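Local coordinates for protein integrase (Bovine immunodeficiency virus, PDB 3KKS) that probably catalyses the integration of viral DNA into host DNA, using a catalytic core domain of the RNase H-like fold, at residues A[5-10]-A[63-68]; A[19-24]-A[93-98]; A[44-49]-A[75-80]; A[54-59]-A[85-90]. All coordinates share one frame; numbering follows the deposited sequence.

Contact 1 of 4, residues A[5-10]-A[63-68]; sequences WQMDNT and PCFTAH
M7, D8 and N9 of the strand all meet the one aromatic ring of F65, which the weakly bonded helical turn 63-66 holds against strand 4-12.

The sulfur and apolar contacts belong to M7. Its CG sits between the backbone N and the carbonyl carbon (chi1 55°), and the chain beyond is extended, sliding past F65 in the opposite sense. M7 CE comes 3.9 Å from F65 CD1, and M7 SD lies 4.9 Å from the ring centroid, 48° off the normal: a Met-aromatic contact with an oblique approach. An unbranched, polarisable side chain suits this buried place, where it also reaches L57 and S59.

The polar approaches are led by N9, whose amide meets the ring tip to tip. N9 ND2 is 3.2 Å from F65 CZ, and the amide and ring planes are only 18° apart, though ND2 comes to the ring tip obliquely. The same N9 ND2 lies 3.3 Å from C64 SG. That thiol sits 4.1 Å above the F65 plane, over its centre, and so covers one face of the ring from within its own segment.

Backbone packing completes the set: D8 CA is 3.9 Å from F65 CZ, while the D8 side chain leaves from the other side of the strand and brings OD1 near the carboxylate of D60. Two aspartates, one on the first strand and one just after strand 56-59, are consistent with the acidic active site of retroviral integrases, beside which F65 packs.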
loop_
_atom_site.group_PDB
_atom_site.type_symbol
_atom_site.label_atom_id
_atom_site.label_comp_id
_atom_site.label_asym_id
_atom_site.label_seq_id
_atom_site.Cartn_x
_atom_site.Cartn_y
_atom_site.Cartn_z
ATOM N N TRP A 5 -0.853 0.956 -8.027
ATOM C CA TRP A 5 -0.819 0.528 -6.641
ATOM C C TRP A 5 -2.004 -0.378 -6.368
ATOM O O TRP A 5 -3.106 -0.105 -6.829
ATOM C CB TRP A 5 -0.917 1.724 -5.694
ATOM C CG TRP A 5 0.197 2.715 -5.784
ATOM C CD1 TRP A 5 0.445 3.579 -6.806
ATOM C CD2 TRP A 5 1.181 2.989 -4.775
ATOM N NE1 TRP A 5 1.520 4.380 -6.497
ATOM C CE2 TRP A 5 1.991 4.040 -5.252
ATOM C CE3 TRP A 5 1.453 2.446 -3.509
ATOM C CZ2 TRP A 5 3.058 4.568 -4.513
ATOM C CZ3 TRP A 5 2.510 2.964 -2.769
ATOM C CH2 TRP A 5 3.303 4.022 -3.276
ATOM N N GLN A 6 -1.775 -1.460 -5.627
ATOM C CA GLN A 6 -2.860 -2.353 -5.264
ATOM C C GLN A 6 -3.074 -2.229 -3.766
ATOM O O GLN A 6 -2.123 -2.298 -2.979
ATOM C CB GLN A 6 -2.550 -3.808 -5.611
ATOM C CG GLN A 6 -3.619 -4.750 -5.074
ATOM C CD GLN A 6 -3.615 -6.105 -5.743
ATOM O OE1 GLN A 6 -4.188 -7.067 -5.218
ATOM N NE2 GLN A 6 -2.977 -6.191 -6.915
ATOM N N MET A 7 -4.327 -2.051 -3.377
ATOM C CA MET A 7 -4.670 -1.883 -1.983
ATOM C C MET A 7 -5.545 -2.997 -1.451
ATOM O O MET A 7 -6.322 -3.602 -2.185
ATOM C CB MET A 7 -5.387 -0.551 -1.796
ATOM C CG MET A 7 -6.597 -0.385 -2.690
ATOM S SD MET A 7 -7.433 1.203 -2.452
ATOM C CE MET A 7 -8.732 1.053 -3.729
ATOM N N ASP A 8 -5.411 -3.242 -0.154
ATOM C CA ASP A 8 -6.173 -4.265 0.542
ATOM C C ASP A 8 -6.201 -3.894 2.015
ATOM O O ASP A 8 -5.350 -3.149 2.501
ATOM C CB ASP A 8 -5.510 -5.641 0.399
ATOM C CG ASP A 8 -5.662 -6.228 -0.991
ATOM O OD1 ASP A 8 -6.818 -6.513 -1.392
ATOM O OD2 ASP A 8 -4.630 -6.410 -1.682
ATOM N N ASN A 9 -7.202 -4.405 2.713
ATOM C CA ASN A 9 -7.323 -4.179 4.135
ATOM C C ASN A 9 -6.873 -5.473 4.770
ATOM O O ASN A 9 -7.170 -6.551 4.260
ATOM C CB ASN A 9 -8.769 -3.889 4.520
ATOM C CG ASN A 9 -9.217 -2.529 4.066
ATOM O OD1 ASN A 9 -8.516 -1.541 4.265
ATOM N ND2 ASN A 9 -10.394 -2.461 3.459
ATOM N N THR A 10 -6.133 -5.373 5.863
ATOM C CA THR A 10 -5.679 -6.567 6.545
ATOM C C THR A 10 -5.891 -6.371 8.025
ATOM O O THR A 10 -6.275 -5.295 8.475
ATOM C CB THR A 10 -4.186 -6.834 6.317
ATOM O OG1 THR A 10 -3.420 -5.774 6.899
ATOM C CG2 THR A 10 -3.886 -6.921 4.839
ATOM N N PRO A 63 -16.768 -4.195 -0.560
ATOM C CA PRO A 63 -17.726 -3.086 -0.532
ATOM C C PRO A 63 -17.072 -1.730 -0.295
ATOM O O PRO A 63 -17.440 -0.741 -0.920
ATOM C CB PRO A 63 -18.659 -3.468 0.612
ATOM C CG PRO A 63 -18.668 -4.945 0.545
ATOM C CD PRO A 63 -17.212 -5.284 0.328
ATOM N N CYS A 64 -16.102 -1.683 0.611
ATOM C CA CYS A 64 -15.437 -0.423 0.919
ATOM C C CYS A 64 -14.496 0.032 -0.190
ATOM O O CYS A 64 -13.912 1.107 -0.107
ATOM C CB CYS A 64 -14.674 -0.530 2.246
ATOM S SG CYS A 64 -13.363 -1.747 2.251
ATOM N N PHE A 65 -14.350 -0.787 -1.228
ATOM C CA PHE A 65 -13.492 -0.440 -2.356
ATOM C C PHE A 65 -14.316 -0.140 -3.606
ATOM O O PHE A 65 -13.801 0.447 -4.558
ATOM C CB PHE A 65 -12.509 -1.579 -2.687
ATOM C CG PHE A 65 -11.477 -1.839 -1.617
ATOM C CD1 PHE A 65 -10.787 -0.791 -1.019
ATOM C CD2 PHE A 65 -11.186 -3.142 -1.217
ATOM C CE1 PHE A 65 -9.822 -1.035 -0.037
ATOM C CE2 PHE A 65 -10.224 -3.399 -0.235
ATOM C CZ PHE A 65 -9.541 -2.341 0.356
ATOM N N THR A 66 -15.589 -0.540 -3.610
ATOM C CA THR A 66 -16.450 -0.329 -4.778
ATOM C C THR A 66 -17.552 0.719 -4.640
ATOM O O THR A 66 -18.320 0.937 -5.583
ATOM C CB THR A 66 -17.119 -1.658 -5.234
ATOM O OG1 THR A 66 -17.845 -2.236 -4.144
ATOM C CG2 THR A 66 -16.076 -2.647 -5.714
ATOM N N ALA A 67 -17.640 1.370 -3.484
ATOM C CA ALA A 67 -18.663 2.391 -3.263
ATOM C C ALA A 67 -18.507 3.531 -4.267
ATOM O O ALA A 67 -17.406 3.773 -4.765
ATOM C CB ALA A 67 -18.557 2.928 -1.846
ATOM N N HIS A 68 -19.611 4.214 -4.579
ATOM C CA HIS A 68 -19.578 5.339 -5.513
ATOM C C HIS A 68 -18.600 6.374 -4.974
ATOM O O HIS A 68 -17.975 7.118 -5.728
ATOM C CB HIS A 68 -20.970 5.967 -5.659
ATOM C CG HIS A 68 -21.883 5.200 -6.562
ATOM N ND1 HIS A 68 -23.260 5.270 -6.466
ATOM C CD2 HIS A 68 -21.620 4.352 -7.584
ATOM C CE1 HIS A 68 -23.800 4.495 -7.389
ATOM N NE2 HIS A 68 -22.829 3.926 -8.081
#

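Contact 2 of 4, residues A[19-24]-A[93-98]; sequences VAVETN and GVVERA
V21 points at the helix and meets three of its residues, each through a different atom. Its CG1, anti to the backbone N (chi1 -180°), approaches V94 CG1 at 4.3 Å; V21 CB faces V95 CG2, also at 4.3 Å; and V21 CG2 rests 3.9 Å from A98 CB. A compact branched residue suits a strand here because it offers two methyls to one helical face, and the small A98 lets the helix come close one turn after V94. The axes of strand 19-22 and helix 93-98 approach to 8.9 Å with their directions 135° apart. This is the sheet-against-helix layer of the RNase H-like fold, in which the long helix 89-109 covers one face of the central sheet; V95 also touches Q6 on the neighbouring strand. E22 points to the other face, where W5 and Y143 lie. At T23 the strand has ended, and the contact passes to the backbone: T23 O lies 4.1 Å from V94 CG1, while T23 OG1 is hydrogen-bonded to L4 O. N24 closes the turn, its backbone N giving a 3.2 Å hydrogen bond to E22 OE1 from above the carboxylate plane, as E22 OE2 pairs with S25 OG.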
loop_
_atom_site.group_PDB
_atom_site.type_symbol
_atom_site.label_atom_id
_atom_site.label_comp_id
_atom_site.label_asym_id
_atom_site.label_seq_id
_atom_site.Cartn_x
_atom_site.Cartn_y
_atom_site.Cartn_z
ATOM N N VAL A 19 -3.527 -1.333 3.366
ATOM C CA VAL A 19 -2.202 -1.508 2.780
ATOM C C VAL A 19 -2.161 -1.312 1.269
ATOM O O VAL A 19 -2.940 -1.908 0.531
ATOM C CB VAL A 19 -1.662 -2.930 3.086
ATOM C CG1 VAL A 19 -0.294 -3.132 2.425
ATOM C CG2 VAL A 19 -1.569 -3.148 4.594
ATOM N N ALA A 20 -1.235 -0.487 0.799
ATOM C CA ALA A 20 -1.100 -0.269 -0.637
ATOM C C ALA A 20 0.327 -0.592 -1.049
ATOM O O ALA A 20 1.278 -0.195 -0.379
ATOM C CB ALA A 20 -1.446 1.183 -1.007
ATOM N N VAL A 21 0.475 -1.325 -2.149
ATOM C CA VAL A 21 1.794 -1.684 -2.641
ATOM C C VAL A 21 1.988 -1.186 -4.060
ATOM O O VAL A 21 1.139 -1.418 -4.926
ATOM C CB VAL A 21 2.010 -3.213 -2.636
ATOM C CG1 VAL A 21 3.416 -3.544 -3.158
ATOM C CG2 VAL A 21 1.809 -3.759 -1.227
ATOM N N GLU A 22 3.096 -0.495 -4.305
ATOM C CA GLU A 22 3.369 -0.007 -5.649
ATOM C C GLU A 22 4.033 -1.186 -6.357
ATOM O O GLU A 22 5.108 -1.623 -5.965
ATOM C CB GLU A 22 4.289 1.213 -5.598
ATOM C CG GLU A 22 4.276 2.051 -6.871
ATOM C CD GLU A 22 5.363 1.654 -7.850
ATOM O OE1 GLU A 22 5.038 1.358 -9.013
ATOM O OE2 GLU A 22 6.544 1.648 -7.453
ATOM N N THR A 23 3.374 -1.692 -7.394
ATOM C CA THR A 23 3.830 -2.870 -8.136
ATOM C C THR A 23 5.234 -2.865 -8.715
ATOM O O THR A 23 5.947 -3.862 -8.620
ATOM C CB THR A 23 2.854 -3.216 -9.280
ATOM O OG1 THR A 23 2.784 -2.124 -10.202
ATOM C CG2 THR A 23 1.478 -3.476 -8.734
ATOM N N ASN A 24 5.646 -1.761 -9.320
ATOM C CA ASN A 24 6.979 -1.716 -9.903
ATOM C C ASN A 24 8.100 -1.724 -8.870
ATOM O O ASN A 24 9.012 -2.543 -8.944
ATOM C CB ASN A 24 7.134 -0.492 -10.802
ATOM C CG ASN A 24 8.510 -0.418 -11.451
ATOM O OD1 ASN A 24 8.914 -1.319 -12.189
ATOM N ND2 ASN A 24 9.236 0.657 -11.179
ATOM N N GLY A 93 2.469 -11.441 -7.226
ATOM C CA GLY A 93 3.595 -12.003 -6.504
ATOM C C GLY A 93 4.158 -10.970 -5.545
ATOM O O GLY A 93 4.262 -11.211 -4.344
ATOM N N VAL A 94 4.513 -9.808 -6.086
ATOM C CA VAL A 94 5.058 -8.714 -5.295
ATOM C C VAL A 94 4.153 -8.370 -4.100
ATOM O O VAL A 94 4.622 -8.255 -2.971
ATOM C CB VAL A 94 5.249 -7.452 -6.177
ATOM C CG1 VAL A 94 5.829 -6.305 -5.354
ATOM C CG2 VAL A 94 6.168 -7.773 -7.354
ATOM N N VAL A 95 2.860 -8.224 -4.358
ATOM C CA VAL A 95 1.886 -7.880 -3.326
ATOM C C VAL A 95 1.773 -8.887 -2.188
ATOM O O VAL A 95 1.685 -8.503 -1.020
ATOM C CB VAL A 95 0.476 -7.679 -3.944
ATOM C CG1 VAL A 95 -0.564 -7.458 -2.849
ATOM C CG2 VAL A 95 0.497 -6.500 -4.888
ATOM N N GLU A 96 1.758 -10.170 -2.535
ATOM C CA GLU A 96 1.652 -11.238 -1.549
ATOM C C GLU A 96 2.865 -11.230 -0.630
ATOM O O GLU A 96 2.737 -11.294 0.591
ATOM C CB GLU A 96 1.571 -12.593 -2.249
ATOM C CG GLU A 96 0.390 -12.759 -3.185
ATOM C CD GLU A 96 -0.922 -12.881 -2.448
ATOM O OE1 GLU A 96 -0.904 -12.810 -1.195
ATOM O OE2 GLU A 96 -1.967 -13.049 -3.120
ATOM N N ARG A 97 4.047 -11.166 -1.228
ATOM C CA ARG A 97 5.281 -11.146 -0.459
ATOM C C ARG A 97 5.350 -9.926 0.467
ATOM O O ARG A 97 5.778 -10.038 1.613
ATOM C CB ARG A 97 6.486 -11.151 -1.399
ATOM C CG ARG A 97 7.821 -11.093 -0.681
ATOM C CD ARG A 97 9.002 -11.198 -1.646
ATOM N NE ARG A 97 8.923 -10.217 -2.728
ATOM C CZ ARG A 97 9.923 -9.427 -3.107
ATOM N NH1 ARG A 97 9.743 -8.572 -4.106
ATOM N NH2 ARG A 97 11.097 -9.475 -2.485
ATOM N N ALA A 98 4.926 -8.768 -0.028
ATOM C CA ALA A 98 4.951 -7.548 0.775
ATOM C C ALA A 98 4.084 -7.671 2.025
ATOM O O ALA A 98 4.493 -7.262 3.105
ATOM C CB ALA A 98 4.491 -6.348 -0.068
#

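Contact 3 of 4, residues A[44-49]-A[75-80]; sequences CILQLI and KYLGIT
L77 carries most of this contact, pushing its isobutyl group into the side of helix 38-51 at I45, L46 and I49. Its CB already points toward that helix but lies more than 4.5 Å from it, and so does CG, which stands anti to the carbonyl carbon (chi1 -64°). The branch point thus serves to spread two methyls over different neighbours. L77 CD1 reaches I45 CG2 at 4.0 Å and has L46 CD2 4.2 Å away; L77 CD2 turns to I49 CG2, also at 4.0 Å. Along I49 the leucine slides past in the opposite sense, whereas it crosses I45 obliquely.

A second apolar pair lies on the inner side, where I49 CG1 comes 3.7 Å from I79 CD1. Between L77 and I79 the chain turns at G78, whose positive phi (58°) suits glycine. It is the C-prime residue of a Schellman motif that ends helix 68-76, with G78 N bonded to K75 O at 3.1 Å and I79 N to the carbonyl of C74. This turn presents L77 and I79 to the same helix, while I79 goes on to touch L57 of the sheet.

Every meeting across the contact is between aliphatic carbons. Such attraction is non-directional and rests on shape, so branched leucine and isoleucine fit well: buried I45 and I79 lie inward, with L46, I49 and L77 nearer the solvent.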
loop_
_atom_site.group_PDB
_atom_site.type_symbol
_atom_site.label_atom_id
_atom_site.label_comp_id
_atom_site.label_asym_id
_atom_site.label_seq_id
_atom_site.Cartn_x
_atom_site.Cartn_y
_atom_site.Cartn_z
ATOM N N CYS A 44 -7.507 7.225 3.139
ATOM C CA CYS A 44 -6.254 6.553 2.818
ATOM C C CYS A 44 -5.779 6.868 1.399
ATOM O O CYS A 44 -4.596 7.124 1.184
ATOM C CB CYS A 44 -6.404 5.042 2.985
ATOM S SG CYS A 44 -6.440 4.499 4.709
ATOM N N ILE A 45 -6.699 6.847 0.438
ATOM C CA ILE A 45 -6.348 7.149 -0.951
ATOM C C ILE A 45 -5.875 8.595 -1.085
ATOM O O ILE A 45 -4.921 8.873 -1.800
ATOM C CB ILE A 45 -7.550 6.928 -1.902
ATOM C CG1 ILE A 45 -7.935 5.446 -1.934
ATOM C CG2 ILE A 45 -7.200 7.396 -3.308
ATOM C CD1 ILE A 45 -9.160 5.160 -2.793
ATOM N N LEU A 46 -6.550 9.515 -0.405
ATOM C CA LEU A 46 -6.165 10.924 -0.457
ATOM C C LEU A 46 -4.759 11.119 0.099
ATOM O O LEU A 46 -3.989 11.923 -0.431
ATOM C CB LEU A 46 -7.180 11.786 0.303
ATOM C CG LEU A 46 -8.473 12.056 -0.489
ATOM C CD1 LEU A 46 -9.531 12.656 0.408
ATOM C CD2 LEU A 46 -8.183 12.985 -1.657
ATOM N N GLN A 47 -4.428 10.381 1.159
ATOM C CA GLN A 47 -3.094 10.442 1.765
ATOM C C GLN A 47 -2.060 9.877 0.786
ATOM O O GLN A 47 -0.971 10.421 0.625
ATOM C CB GLN A 47 -3.040 9.603 3.044
ATOM C CG GLN A 47 -3.710 10.198 4.279
ATOM C CD GLN A 47 -2.746 10.998 5.151
ATOM O OE1 GLN A 47 -1.597 10.599 5.355
ATOM N NE2 GLN A 47 -3.220 12.122 5.684
ATOM N N LEU A 48 -2.410 8.767 0.141
ATOM C CA LEU A 48 -1.516 8.125 -0.813
ATOM C C LEU A 48 -1.243 9.044 -1.999
ATOM O O LEU A 48 -0.099 9.211 -2.420
ATOM C CB LEU A 48 -2.134 6.825 -1.328
ATOM C CG LEU A 48 -1.149 5.923 -2.078
ATOM C CD1 LEU A 48 -0.157 5.311 -1.081
ATOM C CD2 LEU A 48 -1.904 4.831 -2.805
ATOM N N ILE A 49 -2.308 9.633 -2.528
ATOM C CA ILE A 49 -2.208 10.528 -3.673
ATOM C C ILE A 49 -1.471 11.805 -3.266
ATOM O O ILE A 49 -0.862 12.475 -4.093
ATOM C CB ILE A 49 -3.636 10.838 -4.229
ATOM C CG1 ILE A 49 -3.644 10.699 -5.748
ATOM C CG2 ILE A 49 -4.110 12.223 -3.783
ATOM C CD1 ILE A 49 -2.761 11.693 -6.465
ATOM N N LYS A 75 -12.123 9.142 -10.036
ATOM C CA LYS A 75 -12.385 9.907 -11.253
ATOM C C LYS A 75 -11.961 11.348 -10.998
ATOM O O LYS A 75 -11.350 11.985 -11.853
ATOM C CB LYS A 75 -13.868 9.834 -11.624
ATOM C CG LYS A 75 -14.263 8.474 -12.176
ATOM C CD LYS A 75 -15.765 8.291 -12.271
ATOM C CE LYS A 75 -16.090 6.883 -12.754
ATOM N NZ LYS A 75 -17.550 6.632 -12.870
ATOM N N TYR A 76 -12.269 11.842 -9.806
ATOM C CA TYR A 76 -11.908 13.196 -9.419
ATOM C C TYR A 76 -10.392 13.372 -9.385
ATOM O O TYR A 76 -9.876 14.415 -9.779
ATOM C CB TYR A 76 -12.494 13.524 -8.042
ATOM C CG TYR A 76 -11.876 14.745 -7.401
ATOM C CD1 TYR A 76 -11.939 15.988 -8.030
ATOM C CD2 TYR A 76 -11.194 14.653 -6.184
ATOM C CE1 TYR A 76 -11.335 17.109 -7.472
ATOM C CE2 TYR A 76 -10.585 15.771 -5.614
ATOM C CZ TYR A 76 -10.660 16.997 -6.265
ATOM O OH TYR A 76 -10.060 18.111 -5.725
ATOM N N LEU A 77 -9.684 12.348 -8.910
ATOM C CA LEU A 77 -8.227 12.393 -8.816
ATOM C C LEU A 77 -7.549 11.908 -10.095
ATOM O O LEU A 77 -6.331 11.767 -10.144
ATOM C CB LEU A 77 -7.754 11.539 -7.636
ATOM C CG LEU A 77 -8.183 11.965 -6.231
ATOM C CD1 LEU A 77 -7.943 10.823 -5.256
ATOM C CD2 LEU A 77 -7.415 13.216 -5.806
ATOM N N GLY A 78 -8.341 11.655 -11.132
ATOM C CA GLY A 78 -7.786 11.178 -12.387
ATOM C C GLY A 78 -7.012 9.886 -12.214
ATOM O O GLY A 78 -5.910 9.739 -12.740
ATOM N N ILE A 79 -7.585 8.945 -11.472
ATOM C CA ILE A 79 -6.941 7.660 -11.226
ATOM C C ILE A 79 -7.726 6.518 -11.865
ATOM O O ILE A 79 -8.928 6.397 -11.673
ATOM C CB ILE A 79 -6.825 7.375 -9.709
ATOM C CG1 ILE A 79 -5.857 8.364 -9.058
ATOM C CG2 ILE A 79 -6.350 5.951 -9.480
ATOM C CD1 ILE A 79 -5.803 8.245 -7.549
ATOM N N THR A 80 -7.043 5.681 -12.626
ATOM C CA THR A 80 -7.707 4.551 -13.248
ATOM C C THR A 80 -7.957 3.540 -12.142
ATOM O O THR A 80 -7.052 3.218 -11.377
ATOM C CB THR A 80 -6.828 3.917 -14.319
ATOM O OG1 THR A 80 -6.444 4.920 -15.261
ATOM C CG2 THR A 80 -7.583 2.813 -15.042
#

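Contact 4 of 4, residues A[54-59]-A[85-90]; sequences VLHLHS and IPYNPQ
Y87 lays its CB over one face of the H58 imidazole, 4.2 Å from the ring centroid and 16° off the normal, a CH-pi contact. With H56 the two make an aromatic cluster where the loop before helix 89-109 meets strand 56-59 of the RNase H-like sheet. The Y87 ring turns its edge to the face of H58, centroids 5.4 Å apart and planes at 63°. Further out, tyrosine and H56 reach toward each other tip to tip, Y87 OH standing 3.2 Å from H56 CE1 in an oblique pair. Both histidines have CG anti to the backbone N and, two residues apart, project from the same side of the strand. H58 ND1 and H56 NE2 both bond T82 OG1 on the adjoining strand, which helps fix the tilt of the rings; histidine offers both a flat surface and a polar handle. H58 NE2 is different: it is buried without a polar partner, with I85 CA at the ring edge 3.7 Å away. Past the cis peptide before P86, N88 caps helix 89-109 through OD1 to S91 N. At the other end of the contact, I85 CG1 packs 4.0 Å from the backbone C of S59.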
loop_
_atom_site.group_PDB
_atom_site.type_symbol
_atom_site.label_atom_id
_atom_site.label_comp_id
_atom_site.label_asym_id
_atom_site.label_seq_id
_atom_site.Cartn_x
_atom_site.Cartn_y
_atom_site.Cartn_z
ATOM N N VAL A 54 0.030 8.289 -8.080
ATOM C CA VAL A 54 -0.859 7.153 -8.225
ATOM C C VAL A 54 -1.634 7.333 -9.515
ATOM O O VAL A 54 -2.483 8.220 -9.619
ATOM C CB VAL A 54 -1.856 7.073 -7.062
ATOM C CG1 VAL A 54 -2.753 5.853 -7.222
ATOM C CG2 VAL A 54 -1.106 7.040 -5.756
ATOM N N LEU A 55 -1.339 6.481 -10.489
ATOM C CA LEU A 55 -1.995 6.546 -11.788
ATOM C C LEU A 55 -3.053 5.480 -11.975
ATOM O O LEU A 55 -3.988 5.652 -12.755
ATOM C CB LEU A 55 -0.945 6.436 -12.894
ATOM C CG LEU A 55 -0.376 7.765 -13.389
ATOM C CD1 LEU A 55 -0.532 8.849 -12.336
ATOM C CD2 LEU A 55 1.079 7.573 -13.765
ATOM N N HIS A 56 -2.914 4.382 -11.250
ATOM C CA HIS A 56 -3.859 3.293 -11.374
ATOM C C HIS A 56 -4.005 2.611 -10.024
ATOM O O HIS A 56 -3.010 2.298 -9.366
ATOM C CB HIS A 56 -3.348 2.309 -12.439
ATOM C CG HIS A 56 -4.318 1.223 -12.787
ATOM N ND1 HIS A 56 -4.248 0.522 -13.971
ATOM C CD2 HIS A 56 -5.366 0.702 -12.102
ATOM C CE1 HIS A 56 -5.211 -0.382 -14.002
ATOM N NE2 HIS A 56 -5.903 -0.294 -12.879
ATOM N N LEU A 57 -5.251 2.386 -9.618
ATOM C CA LEU A 57 -5.548 1.760 -8.339
ATOM C C LEU A 57 -6.316 0.457 -8.556
ATOM O O LEU A 57 -7.297 0.426 -9.297
ATOM C CB LEU A 57 -6.370 2.730 -7.490
ATOM C CG LEU A 57 -6.329 2.632 -5.964
ATOM C CD1 LEU A 57 -4.894 2.560 -5.463
ATOM C CD2 LEU A 57 -7.019 3.858 -5.381
ATOM N N HIS A 58 -5.865 -0.616 -7.912
ATOM C CA HIS A 58 -6.508 -1.922 -8.040
ATOM C C HIS A 58 -6.833 -2.505 -6.664
ATOM O O HIS A 58 -6.165 -2.193 -5.678
ATOM C CB HIS A 58 -5.581 -2.880 -8.792
ATOM C CG HIS A 58 -6.212 -4.195 -9.137
ATOM N ND1 HIS A 58 -7.237 -4.309 -10.054
ATOM C CD2 HIS A 58 -5.963 -5.445 -8.692
ATOM C CE1 HIS A 58 -7.592 -5.579 -10.156
ATOM N NE2 HIS A 58 -6.835 -6.289 -9.340
ATOM N N SER A 59 -7.860 -3.348 -6.599
ATOM C CA SER A 59 -8.264 -3.989 -5.348
ATOM C C SER A 59 -9.294 -5.087 -5.612
ATOM O O SER A 59 -9.616 -5.377 -6.764
ATOM C CB SER A 59 -8.875 -2.963 -4.408
ATOM O OG SER A 59 -10.016 -2.382 -4.999
ATOM N N ILE A 85 -8.971 -9.147 -8.090
ATOM C CA ILE A 85 -7.608 -9.656 -8.030
ATOM C C ILE A 85 -7.555 -11.005 -8.756
ATOM O O ILE A 85 -8.479 -11.814 -8.650
ATOM C CB ILE A 85 -7.157 -9.820 -6.560
ATOM C CG1 ILE A 85 -7.134 -8.444 -5.883
ATOM C CG2 ILE A 85 -5.784 -10.478 -6.491
ATOM C CD1 ILE A 85 -6.736 -8.471 -4.421
ATOM N N PRO A 86 -6.467 -11.268 -9.501
ATOM C CA PRO A 86 -5.307 -10.390 -9.694
ATOM C C PRO A 86 -5.435 -9.422 -10.865
ATOM O O PRO A 86 -6.475 -9.333 -11.524
ATOM C CB PRO A 86 -4.149 -11.373 -9.932
ATOM C CG PRO A 86 -4.732 -12.755 -9.637
ATOM C CD PRO A 86 -6.171 -12.613 -10.015
ATOM N N TYR A 87 -4.354 -8.691 -11.104
ATOM C CA TYR A 87 -4.278 -7.757 -12.213
ATOM C C TYR A 87 -3.455 -8.535 -13.233
ATOM O O TYR A 87 -3.924 -8.840 -14.329
ATOM C CB TYR A 87 -3.541 -6.480 -11.802
ATOM C CG TYR A 87 -3.589 -5.405 -12.861
ATOM C CD1 TYR A 87 -4.790 -4.774 -13.184
ATOM C CD2 TYR A 87 -2.442 -5.035 -13.564
ATOM C CE1 TYR A 87 -4.851 -3.806 -14.186
ATOM C CE2 TYR A 87 -2.491 -4.069 -14.568
ATOM C CZ TYR A 87 -3.696 -3.456 -14.872
ATOM O OH TYR A 87 -3.747 -2.496 -15.864
ATOM N N ASN A 88 -2.226 -8.862 -12.840
ATOM C CA ASN A 88 -1.313 -9.648 -13.664
ATOM C C ASN A 88 -0.444 -10.481 -12.717
ATOM O O ASN A 88 -0.067 -10.018 -11.641
ATOM C CB ASN A 88 -0.448 -8.745 -14.556
ATOM C CG ASN A 88 0.717 -8.119 -13.817
ATOM O OD1 ASN A 88 1.631 -8.815 -13.370
ATOM N ND2 ASN A 88 0.694 -6.796 -13.693
ATOM N N PRO A 89 -0.118 -11.722 -13.114
ATOM C CA PRO A 89 0.694 -12.695 -12.366
ATOM C C PRO A 89 1.857 -12.152 -11.534
ATOM O O PRO A 89 1.950 -12.420 -10.333
ATOM C CB PRO A 89 1.166 -13.653 -13.459
ATOM C CG PRO A 89 0.002 -13.670 -14.391
ATOM C CD PRO A 89 -0.356 -12.203 -14.489
ATOM N N GLN A 90 2.746 -11.403 -12.179
ATOM C CA GLN A 90 3.913 -10.847 -11.506
ATOM C C GLN A 90 3.573 -9.846 -10.401
ATOM O O GLN A 90 4.229 -9.821 -9.363
ATOM C CB GLN A 90 4.847 -10.198 -12.534
ATOM C CG GLN A 90 5.503 -11.194 -13.488
ATOM C CD GLN A 90 6.602 -12.010 -12.825
ATOM O OE1 GLN A 90 7.657 -11.480 -12.473
ATOM N NE2 GLN A 90 6.358 -13.303 -12.652
#

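Contact 2 is the buried one; contacts 1, 3 and 4 are only partly buried. Contacts 1, 2 and 4 all involve the central sheet: strand 4-12 bonds to 15-22 through Q6 and D8, and to 56-59 through W5 and M7. Contacts 2 and 4 share helix 89-109, which adjoins one face. Helix 38-51 covers the opposite face, and contact 3 ties it to the end of helix 68-76; M7 CE near I45 CD1 joins contact 1 to contact 3. Chemistry follows place: contacts 2 and 3 are aliphatic, whereas contacts 1 and 4, at turns beside strand 56-59, mix aromatic rings with sulfur, amide or imidazole groups.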